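Local coordinates for Serine/threonine-protein kinase Tel1 (PDB 6SKY) that probably phosphorylates serines and threonines followed by glutamine, using ATP, to signal DNA damage such as double-strand breaks, at residues Y1476-L1481 with F1511-F1515; Y1518-Y1522 with F1536-T1540; E1541-I1546 with H1557-L1561; I1565-W1569 with R1581-L1585. All blocks are in the same frame, centred on the assembly; numbering follows the deposited sequence.

Overall arrangement
All four contacts join consecutive or neighbouring helices of one alpha-solenoid region, far from the nucleotide and magnesium sites. Interactions 1, 2 and 4 are buried; interaction 3, around a turn, is only partly so and has one exposed and one partly exposed histidine. Helix 1502-1521 serves interactions 1 and 2, helix 1530-1543 serves 2 and 3, and helix 1557-1569 serves 3 and 4, so each contact shares a helix with the next. Leu1519 CD1 lies 3.6 Å from Ala1477 CB, joining 1 to 2, while Leu1478 CD2 lies 3.7 Å from Ala1584 CB, joining 1 to 4. Interactions 1 and 2 are mainly apolar and aromatic, 3 mixes amides and imidazoles with aliphatics, and 4 adds a cation-pi stack.

Interaction 1: residues Y1476-L1481 with F1511-F1515; sequences YALSSL and FHAWF
Phe1511 meets helix 1476-1481 with the rim of its ring: CE1 is 4.5 Å from Ser1480 OG, which lies near the ring plane, a marginal contact without a hydrogen bond. One residue on, His1512 offers a ring face to Leu1481. CD2 of that leucine stands 4.3 Å from the imidazole centroid and 13° off its normal, a CH-pi contact, with the two side chains crossing at about a right angle. NE2 of the same ring is hydrogen-bonded to Ala1544 O. Phe1515 closes the segment as a knob in the hole formed by Tyr1476, Ala1477, Ser1480 and Leu1481. Its CG is anti to the backbone N (chi1 -164°), a torsion that carries the ring across to the other helix: CZ reaches Ala1477 CB at 4.1 Å, and CD2 reaches Leu1481 CD2, also at 4.1 Å. Ser1480 CB comes to the ring's edge. Replacing Phe1515 with an alanine would probably leave this four-residue hole unfilled and take the phenyl contact from Leu1481 CD2, leaving it His1512 alone across the contact. With segment axes 11.8 Å apart and running at 156°, the pair is an antiparallel helical hairpin with one knob-into-hole contact, the building unit of an alpha solenoid.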
# COMPACT_ATOMS: atom_id res chain seq x y z
N TYR A 1476 38.69 -10.31 -56.02
CA TYR A 1476 39.91 -9.91 -56.72
C TYR A 1476 39.72 -8.58 -57.42
O TYR A 1476 40.61 -7.72 -57.37
CB TYR A 1476 40.32 -10.98 -57.73
CG TYR A 1476 41.53 -10.57 -58.52
CD1 TYR A 1476 42.78 -10.53 -57.93
CD2 TYR A 1476 41.42 -10.21 -59.85
CE1 TYR A 1476 43.88 -10.14 -58.64
CE2 TYR A 1476 42.51 -9.82 -60.57
CZ TYR A 1476 43.74 -9.79 -59.96
OH TYR A 1476 44.85 -9.40 -60.66
N ALA A 1477 38.58 -8.38 -58.07
CA ALA A 1477 38.30 -7.12 -58.74
C ALA A 1477 38.25 -5.97 -57.75
O ALA A 1477 38.83 -4.91 -57.99
CB ALA A 1477 36.98 -7.23 -59.50
N LEU A 1478 37.55 -6.17 -56.63
CA LEU A 1478 37.48 -5.11 -55.62
C LEU A 1478 38.86 -4.73 -55.12
O LEU A 1478 39.23 -3.55 -55.11
CB LEU A 1478 36.59 -5.56 -54.47
CG LEU A 1478 36.48 -4.63 -53.27
CD1 LEU A 1478 36.15 -3.23 -53.70
CD2 LEU A 1478 35.43 -5.16 -52.34
N SER A 1479 39.66 -5.73 -54.71
CA SER A 1479 40.98 -5.44 -54.18
C SER A 1479 41.87 -4.79 -55.22
O SER A 1479 42.61 -3.84 -54.92
CB SER A 1479 41.63 -6.71 -53.65
OG SER A 1479 40.81 -7.34 -52.69
N SER A 1480 41.81 -5.27 -56.46
CA SER A 1480 42.69 -4.75 -57.50
C SER A 1480 42.32 -3.33 -57.88
O SER A 1480 43.19 -2.46 -58.00
CB SER A 1480 42.63 -5.66 -58.73
OG SER A 1480 43.64 -5.34 -59.65
N LEU A 1481 41.03 -3.06 -58.06
CA LEU A 1481 40.59 -1.71 -58.38
C LEU A 1481 40.91 -0.74 -57.25
O LEU A 1481 41.32 0.40 -57.50
CB LEU A 1481 39.10 -1.70 -58.69
CG LEU A 1481 38.72 -2.47 -59.96
CD1 LEU A 1481 37.22 -2.63 -60.05
CD2 LEU A 1481 39.25 -1.76 -61.19
N PHE A 1511 45.19 -0.29 -68.19
CA PHE A 1511 44.76 -1.56 -67.61
C PHE A 1511 43.50 -1.38 -66.79
O PHE A 1511 42.61 -2.23 -66.82
CB PHE A 1511 45.86 -2.16 -66.74
CG PHE A 1511 45.40 -3.35 -65.96
CD1 PHE A 1511 45.28 -3.29 -64.58
CD2 PHE A 1511 45.03 -4.52 -66.60
CE1 PHE A 1511 44.84 -4.38 -63.88
CE2 PHE A 1511 44.59 -5.60 -65.90
CZ PHE A 1511 44.49 -5.53 -64.53
N HIS A 1512 43.42 -0.29 -66.02
CA HIS A 1512 42.22 -0.01 -65.24
C HIS A 1512 41.00 0.11 -66.14
O HIS A 1512 39.94 -0.46 -65.84
CB HIS A 1512 42.45 1.27 -64.44
CG HIS A 1512 41.30 1.68 -63.56
ND1 HIS A 1512 41.45 1.89 -62.21
CD2 HIS A 1512 40.01 1.94 -63.85
CE1 HIS A 1512 40.29 2.25 -61.69
NE2 HIS A 1512 39.40 2.29 -62.67
N ALA A 1513 41.13 0.82 -67.26
CA ALA A 1513 40.01 0.97 -68.18
C ALA A 1513 39.63 -0.37 -68.80
O ALA A 1513 38.44 -0.71 -68.87
CB ALA A 1513 40.36 1.98 -69.27
N TRP A 1514 40.62 -1.14 -69.25
CA TRP A 1514 40.32 -2.45 -69.83
C TRP A 1514 39.64 -3.36 -68.82
O TRP A 1514 38.68 -4.06 -69.16
CB TRP A 1514 41.60 -3.11 -70.35
CG TRP A 1514 41.38 -4.53 -70.75
CD1 TRP A 1514 40.96 -4.98 -71.96
CD2 TRP A 1514 41.54 -5.69 -69.93
NE1 TRP A 1514 40.85 -6.35 -71.95
CE2 TRP A 1514 41.20 -6.81 -70.71
CE3 TRP A 1514 41.94 -5.90 -68.60
CZ2 TRP A 1514 41.25 -8.11 -70.22
CZ3 TRP A 1514 41.98 -7.19 -68.12
CH2 TRP A 1514 41.65 -8.27 -68.92
N PHE A 1515 40.12 -3.36 -67.58
CA PHE A 1515 39.57 -4.23 -66.56
C PHE A 1515 38.14 -3.83 -66.21
O PHE A 1515 37.28 -4.69 -66.03
CB PHE A 1515 40.45 -4.19 -65.32
CG PHE A 1515 40.20 -5.31 -64.35
CD1 PHE A 1515 39.57 -6.47 -64.77
CD2 PHE A 1515 40.58 -5.21 -63.04
CE1 PHE A 1515 39.33 -7.49 -63.89
CE2 PHE A 1515 40.35 -6.23 -62.15
CZ PHE A 1515 39.72 -7.37 -62.58

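Interaction 2: residues Y1518-Y1522 with F1536-T1540; sequences YLAAY and FRSIT
Tyr1522 and Phe1536 bring their rings together where helices 1502-1521 and 1530-1543, successive elements of the alpha solenoid, meet. The planes are inclined by 34° with centroids 5.0 Å apart, so the arrangement is neither a parallel stack nor edge-to-face. Its closest approach is made by one side of the tyrosine ring, CD2 lying 3.5 Å from Phe1536 CE2, and Tyr1522 CE2 sits over a face of the phenylalanine. The phenol oxygen is engaged outside this pair, in a hydrogen bond with Leu1466 O. A leucine in place of Tyr1522 lacks the ring and the hydroxyl, and is likely to leave Leu1466 O without this mate and a gap against Phe1536.

Leu1519 comes to the same phenylalanine at about a right angle and divides its two methyls between partners: CD2 touches Phe1536 CZ at 4.1 Å, whereas CD1 meets Thr1540 CG2 at 4.2 Å. The threonine methyl in turn lies 3.8 Å above the Phe1536 ring plane, toward the rim, so Phe1536 and Thr1540, one helical turn apart, present a joint surface to Leu1519. Arg1537 runs along the more exposed margin. Its chain bends at the second torsion (chi2 -65°), which brings the guanidinium near the end of helix 1502-1521 without a hydrogen bond across: Ala1520 O lies above a guanidinium face, 4.3 Å from Arg1537 NE.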
# COMPACT_ATOMS: atom_id res chain seq x y z
N TYR A 1518 35.95 -5.02 -68.97
CA TYR A 1518 35.78 -6.46 -68.86
C TYR A 1518 34.75 -6.80 -67.79
O TYR A 1518 33.87 -7.65 -68.00
CB TYR A 1518 37.12 -7.12 -68.54
CG TYR A 1518 37.01 -8.59 -68.27
CD1 TYR A 1518 36.95 -9.07 -66.97
CD2 TYR A 1518 36.95 -9.50 -69.31
CE1 TYR A 1518 36.84 -10.42 -66.72
CE2 TYR A 1518 36.83 -10.84 -69.07
CZ TYR A 1518 36.78 -11.30 -67.77
OH TYR A 1518 36.66 -12.65 -67.54
N LEU A 1519 34.85 -6.15 -66.63
CA LEU A 1519 33.93 -6.44 -65.54
C LEU A 1519 32.51 -6.01 -65.88
O LEU A 1519 31.54 -6.70 -65.54
CB LEU A 1519 34.40 -5.76 -64.26
CG LEU A 1519 35.66 -6.35 -63.66
CD1 LEU A 1519 36.17 -5.46 -62.56
CD2 LEU A 1519 35.36 -7.74 -63.14
N ALA A 1520 32.36 -4.86 -66.54
CA ALA A 1520 31.04 -4.44 -67.00
C ALA A 1520 30.46 -5.45 -67.97
O ALA A 1520 29.25 -5.70 -67.97
CB ALA A 1520 31.12 -3.06 -67.64
N ALA A 1521 31.31 -6.06 -68.79
CA ALA A 1521 30.88 -7.08 -69.73
C ALA A 1521 30.82 -8.47 -69.12
O ALA A 1521 30.38 -9.41 -69.79
CB ALA A 1521 31.80 -7.09 -70.95
N TYR A 1522 31.24 -8.64 -67.87
CA TYR A 1522 31.24 -9.95 -67.23
C TYR A 1522 29.82 -10.39 -66.92
O TYR A 1522 28.96 -9.59 -66.55
CB TYR A 1522 32.07 -9.92 -65.95
CG TYR A 1522 32.10 -11.23 -65.20
CD1 TYR A 1522 33.06 -12.19 -65.49
CD2 TYR A 1522 31.18 -11.52 -64.21
CE1 TYR A 1522 33.09 -13.39 -64.82
CE2 TYR A 1522 31.21 -12.71 -63.53
CZ TYR A 1522 32.17 -13.64 -63.84
OH TYR A 1522 32.20 -14.83 -63.17
N PHE A 1536 27.18 -7.86 -57.67
CA PHE A 1536 28.43 -7.86 -58.42
C PHE A 1536 28.54 -6.61 -59.29
O PHE A 1536 29.57 -5.93 -59.29
CB PHE A 1536 28.51 -9.12 -59.28
CG PHE A 1536 29.83 -9.31 -59.96
CD1 PHE A 1536 30.84 -10.01 -59.34
CD2 PHE A 1536 30.06 -8.78 -61.21
CE1 PHE A 1536 32.05 -10.18 -59.96
CE2 PHE A 1536 31.27 -8.95 -61.83
CZ PHE A 1536 32.26 -9.65 -61.20
N ARG A 1537 27.48 -6.31 -60.04
CA ARG A 1537 27.48 -5.12 -60.88
C ARG A 1537 27.75 -3.87 -60.07
O ARG A 1537 28.61 -3.05 -60.42
CB ARG A 1537 26.15 -5.00 -61.63
CG ARG A 1537 25.90 -6.09 -62.64
CD ARG A 1537 26.90 -6.05 -63.77
NE ARG A 1537 26.55 -6.99 -64.83
CZ ARG A 1537 25.65 -6.75 -65.77
NH1 ARG A 1537 24.99 -5.60 -65.79
NH2 ARG A 1537 25.40 -7.67 -66.70
N SER A 1538 27.03 -3.71 -58.96
CA SER A 1538 27.17 -2.50 -58.16
C SER A 1538 28.55 -2.39 -57.54
O SER A 1538 29.18 -1.33 -57.60
CB SER A 1538 26.09 -2.47 -57.08
OG SER A 1538 25.93 -3.75 -56.51
N ILE A 1539 29.06 -3.48 -56.96
CA ILE A 1539 30.38 -3.45 -56.35
C ILE A 1539 31.43 -3.07 -57.38
O ILE A 1539 32.21 -2.13 -57.18
CB ILE A 1539 30.70 -4.80 -55.69
CG1 ILE A 1539 29.96 -4.94 -54.36
CG2 ILE A 1539 32.19 -4.94 -55.46
CD1 ILE A 1539 30.09 -6.31 -53.74
N THR A 1540 31.46 -3.78 -58.51
CA THR A 1540 32.49 -3.52 -59.51
C THR A 1540 32.39 -2.11 -60.07
O THR A 1540 33.39 -1.39 -60.17
CB THR A 1540 32.39 -4.55 -60.63
OG1 THR A 1540 31.04 -4.61 -61.09
CG2 THR A 1540 32.79 -5.92 -60.11

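Interaction 3: residues E1541-I1546 with H1557-L1561; sequences ENAAHI and HESNL
His1557 receives His1545 CB over one face of its imidazole, 3.9 Å from the centroid and 18° off the normal, in a CH-pi contact. The two rings themselves are oblique, their planes 31° apart. At the edge of the His1557 ring, and in its plane, lies Asn1542 OD1, 3.6 Å from ND1; the same oxygen touches Asn1560 CB at 3.5 Å. Deeper in, the contact turns aliphatic: Leu1561 CD2 reaches Ile1546 CG2 at 3.8 Å and Ala1543 CB at 4.1 Å.

A type I turn runs from Ala1543 to Ile1546, and His1545 ND1 donates to Glu1541 O over 3.2 Å, which may help to set the turn of that imidazole. With Ile1546 CG2 anti to the carbonyl carbon, that methyl is set against Leu1561 CD2 and Glu1558 CA. Asn1542 ND2 is hydrogen-bonded to Ser1538 O, which orients the amide. Behind Ala1543 stand Leu1478 and Leu1481 of helix 1470-1487.

The contact thus joins the last part of helix 1530-1543, through a turn, to the start of the next solenoid helix, 1557-1569. No hydrogen bond spans it; cohesion probably rests mainly on van der Waals packing, with weaker electrostatic contributions at the Asn1542-His1557 edge.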
# COMPACT_ATOMS: atom_id res chain seq x y z
N GLU A 1541 31.17 -1.69 -60.43
CA GLU A 1541 31.01 -0.37 -61.05
C GLU A 1541 31.37 0.74 -60.08
O GLU A 1541 32.07 1.69 -60.45
CB GLU A 1541 29.58 -0.21 -61.56
CG GLU A 1541 29.19 1.23 -61.82
CD GLU A 1541 30.16 1.96 -62.73
OE1 GLU A 1541 30.73 1.33 -63.65
OE2 GLU A 1541 30.36 3.17 -62.52
N ASN A 1542 30.89 0.67 -58.84
CA ASN A 1542 31.20 1.73 -57.89
C ASN A 1542 32.68 1.73 -57.54
O ASN A 1542 33.27 2.80 -57.37
CB ASN A 1542 30.35 1.58 -56.64
CG ASN A 1542 28.87 1.75 -56.92
OD1 ASN A 1542 28.40 2.85 -57.16
ND2 ASN A 1542 28.13 0.65 -56.90
N ALA A 1543 33.31 0.56 -57.46
CA ALA A 1543 34.75 0.52 -57.21
C ALA A 1543 35.54 1.12 -58.35
O ALA A 1543 36.61 1.69 -58.13
CB ALA A 1543 35.20 -0.92 -56.95
N ALA A 1544 35.04 1.01 -59.58
CA ALA A 1544 35.76 1.54 -60.72
C ALA A 1544 35.89 3.06 -60.71
O ALA A 1544 36.69 3.60 -61.48
CB ALA A 1544 35.08 1.10 -62.02
N HIS A 1545 35.14 3.77 -59.85
CA HIS A 1545 35.10 5.23 -59.91
C HIS A 1545 35.26 5.90 -58.56
O HIS A 1545 34.98 7.10 -58.44
CB HIS A 1545 33.78 5.69 -60.54
CG HIS A 1545 33.62 5.28 -61.97
ND1 HIS A 1545 32.86 4.20 -62.35
CD2 HIS A 1545 34.14 5.79 -63.11
CE1 HIS A 1545 32.91 4.07 -63.66
NE2 HIS A 1545 33.68 5.02 -64.15
N ILE A 1546 35.71 5.19 -57.53
CA ILE A 1546 35.86 5.77 -56.21
C ILE A 1546 37.01 6.77 -56.22
O ILE A 1546 37.78 6.84 -57.18
CB ILE A 1546 36.09 4.70 -55.13
CG1 ILE A 1546 37.23 3.78 -55.54
CG2 ILE A 1546 34.83 3.92 -54.88
CD1 ILE A 1546 37.48 2.67 -54.56
N HIS A 1557 29.97 7.60 -54.99
CA HIS A 1557 30.42 6.25 -55.32
C HIS A 1557 30.98 5.54 -54.09
O HIS A 1557 30.74 4.34 -53.91
CB HIS A 1557 31.48 6.30 -56.42
CG HIS A 1557 30.93 6.64 -57.76
ND1 HIS A 1557 29.95 5.89 -58.38
CD2 HIS A 1557 31.22 7.65 -58.62
CE1 HIS A 1557 29.66 6.42 -59.55
NE2 HIS A 1557 30.42 7.48 -59.72
N GLU A 1558 31.71 6.26 -53.24
CA GLU A 1558 32.30 5.65 -52.06
C GLU A 1558 31.23 5.17 -51.10
O GLU A 1558 31.36 4.10 -50.50
CB GLU A 1558 33.23 6.64 -51.37
CG GLU A 1558 34.31 7.22 -52.27
CD GLU A 1558 33.80 8.35 -53.14
OE1 GLU A 1558 32.57 8.45 -53.35
OE2 GLU A 1558 34.63 9.14 -53.64
N SER A 1559 30.15 5.93 -50.94
CA SER A 1559 29.11 5.52 -50.01
C SER A 1559 28.28 4.37 -50.57
O SER A 1559 27.87 3.48 -49.81
CB SER A 1559 28.21 6.69 -49.66
OG SER A 1559 27.45 7.08 -50.78
N ASN A 1560 28.03 4.36 -51.88
CA ASN A 1560 27.36 3.21 -52.48
C ASN A 1560 28.21 1.95 -52.34
O ASN A 1560 27.68 0.87 -52.06
CB ASN A 1560 27.05 3.48 -53.94
CG ASN A 1560 26.07 4.61 -54.13
OD1 ASN A 1560 25.18 4.81 -53.31
ND2 ASN A 1560 26.22 5.34 -55.22
N LEU A 1561 29.52 2.09 -52.51
CA LEU A 1561 30.39 0.93 -52.34
C LEU A 1561 30.41 0.46 -50.89
O LEU A 1561 30.35 -0.75 -50.64
CB LEU A 1561 31.80 1.28 -52.80
CG LEU A 1561 32.81 0.14 -52.70
CD1 LEU A 1561 32.31 -1.06 -53.45
CD2 LEU A 1561 34.14 0.60 -53.24

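Interaction 4: residues I1565-W1569 with R1581-L1585; sequences ILKDW and RDVAL
Arg1581 lies flat on Trp1569, and this stacking dominates the contact between helices 1557-1569 and 1578-1588. The guanidinium and indole planes are only 15° apart, and CZ sits 3.9 Å from the centroid of the five-membered ring, 6° off its normal: a cation-pi pair in nearly ideal face-on geometry. The six-membered ring is covered as well, by the aliphatic part of the same side chain, since Arg1581 CD makes a CH-pi contact and comes within 3.6 Å of Trp1569 CE3. A bend at the third torsion (chi3 51°) is what turns the guanidinium away from the line of the methylenes and lays it along the indole.

The apolar contacts are made by Ile1565, Ala1584 and Leu1585. Ile1565 splits its branches, CD1 meeting Ala1584 CB at 3.6 Å while CG2 touches Leu1585 CD1 and Arg1581 CG. The other leucine methyl, CD2, is 3.7 Å from Trp1569 CZ3. Helix 1606-1619 adds Val1615 and Lys1618 to the surroundings of the tryptophan.

Charge enters through Asp1568. Its OD2 lies at the edge of the guanidinium, near its plane, but 4.2 Å from Arg1581 NH1, beyond a salt bridge; the carboxylate is held by the connecting loop, OD1 by Leu1575 N and OD2, weakly, by Leu1576 N.

The short segments are antiparallel with axes 11.7 Å apart, a hairpin of the solenoid. The indole face probably shields much of one side of the buried guanidinium, with Gln1574 also beside Arg1581, and the nearby carboxylate would probably add longer-range electrostatic stabilisation.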
# COMPACT_ATOMS: atom_id res chain seq x y z
N ILE A 1565 29.21 -3.23 -49.62
CA ILE A 1565 30.07 -4.12 -48.85
C ILE A 1565 29.40 -4.52 -47.54
O ILE A 1565 29.43 -5.68 -47.14
CB ILE A 1565 31.43 -3.45 -48.59
CG1 ILE A 1565 32.19 -3.27 -49.89
CG2 ILE A 1565 32.24 -4.27 -47.62
CD1 ILE A 1565 33.40 -2.42 -49.75
N LEU A 1566 28.77 -3.56 -46.86
CA LEU A 1566 28.11 -3.86 -45.60
C LEU A 1566 26.91 -4.78 -45.81
O LEU A 1566 26.75 -5.78 -45.11
CB LEU A 1566 27.69 -2.58 -44.90
CG LEU A 1566 28.80 -1.63 -44.44
CD1 LEU A 1566 28.18 -0.44 -43.76
CD2 LEU A 1566 29.77 -2.33 -43.53
N LYS A 1567 26.06 -4.45 -46.78
CA LYS A 1567 24.90 -5.28 -47.07
C LYS A 1567 25.31 -6.69 -47.47
O LYS A 1567 24.62 -7.66 -47.15
CB LYS A 1567 24.07 -4.62 -48.16
CG LYS A 1567 22.90 -5.43 -48.67
CD LYS A 1567 22.12 -4.62 -49.69
CE LYS A 1567 20.93 -5.39 -50.23
NZ LYS A 1567 20.10 -4.56 -51.15
N ASP A 1568 26.44 -6.83 -48.17
CA ASP A 1568 26.93 -8.14 -48.57
C ASP A 1568 27.52 -8.90 -47.39
O ASP A 1568 27.44 -10.13 -47.34
CB ASP A 1568 27.97 -7.98 -49.67
CG ASP A 1568 28.69 -9.27 -49.99
OD1 ASP A 1568 28.13 -10.08 -50.75
OD2 ASP A 1568 29.81 -9.46 -49.48
N TRP A 1569 28.12 -8.19 -46.44
CA TRP A 1569 28.72 -8.82 -45.28
C TRP A 1569 27.68 -9.61 -44.49
O TRP A 1569 27.91 -10.76 -44.12
CB TRP A 1569 29.37 -7.76 -44.41
CG TRP A 1569 30.29 -8.25 -43.38
CD1 TRP A 1569 30.36 -9.50 -42.86
CD2 TRP A 1569 31.30 -7.49 -42.72
NE1 TRP A 1569 31.36 -9.57 -41.92
CE2 TRP A 1569 31.95 -8.34 -41.82
CE3 TRP A 1569 31.72 -6.16 -42.82
CZ2 TRP A 1569 32.99 -7.91 -41.02
CZ3 TRP A 1569 32.75 -5.74 -42.02
CH2 TRP A 1569 33.38 -6.61 -41.14
N ARG A 1581 37.33 -7.82 -48.43
CA ARG A 1581 36.52 -6.87 -47.68
C ARG A 1581 37.38 -6.02 -46.76
O ARG A 1581 37.15 -4.82 -46.62
CB ARG A 1581 35.45 -7.61 -46.90
CG ARG A 1581 34.53 -6.74 -46.13
CD ARG A 1581 33.34 -7.53 -45.67
NE ARG A 1581 33.74 -8.76 -44.99
CZ ARG A 1581 33.35 -9.96 -45.37
NH1 ARG A 1581 32.54 -10.11 -46.41
NH2 ARG A 1581 33.75 -11.03 -44.70
N ASP A 1582 38.40 -6.62 -46.14
CA ASP A 1582 39.30 -5.86 -45.28
C ASP A 1582 40.10 -4.84 -46.08
O ASP A 1582 40.30 -3.72 -45.61
CB ASP A 1582 40.24 -6.80 -44.53
CG ASP A 1582 39.56 -7.50 -43.36
OD1 ASP A 1582 38.38 -7.21 -43.09
OD2 ASP A 1582 40.21 -8.34 -42.71
N VAL A 1583 40.54 -5.20 -47.28
CA VAL A 1583 41.26 -4.25 -48.13
C VAL A 1583 40.37 -3.08 -48.49
O VAL A 1583 40.75 -1.91 -48.37
CB VAL A 1583 41.80 -4.96 -49.38
CG1 VAL A 1583 42.30 -3.94 -50.39
CG2 VAL A 1583 42.91 -5.92 -49.01
N ALA A 1584 39.15 -3.38 -48.95
CA ALA A 1584 38.22 -2.32 -49.33
C ALA A 1584 37.91 -1.40 -48.16
O ALA A 1584 37.92 -0.17 -48.31
CB ALA A 1584 36.94 -2.92 -49.88
N LEU A 1585 37.65 -1.98 -46.99
CA LEU A 1585 37.31 -1.16 -45.83
C LEU A 1585 38.49 -0.36 -45.33
O LEU A 1585 38.31 0.77 -44.87
CB LEU A 1585 36.76 -2.04 -44.72
CG LEU A 1585 35.26 -1.97 -44.47
CD1 LEU A 1585 34.50 -1.99 -45.77
CD2 LEU A 1585 34.84 -3.12 -43.60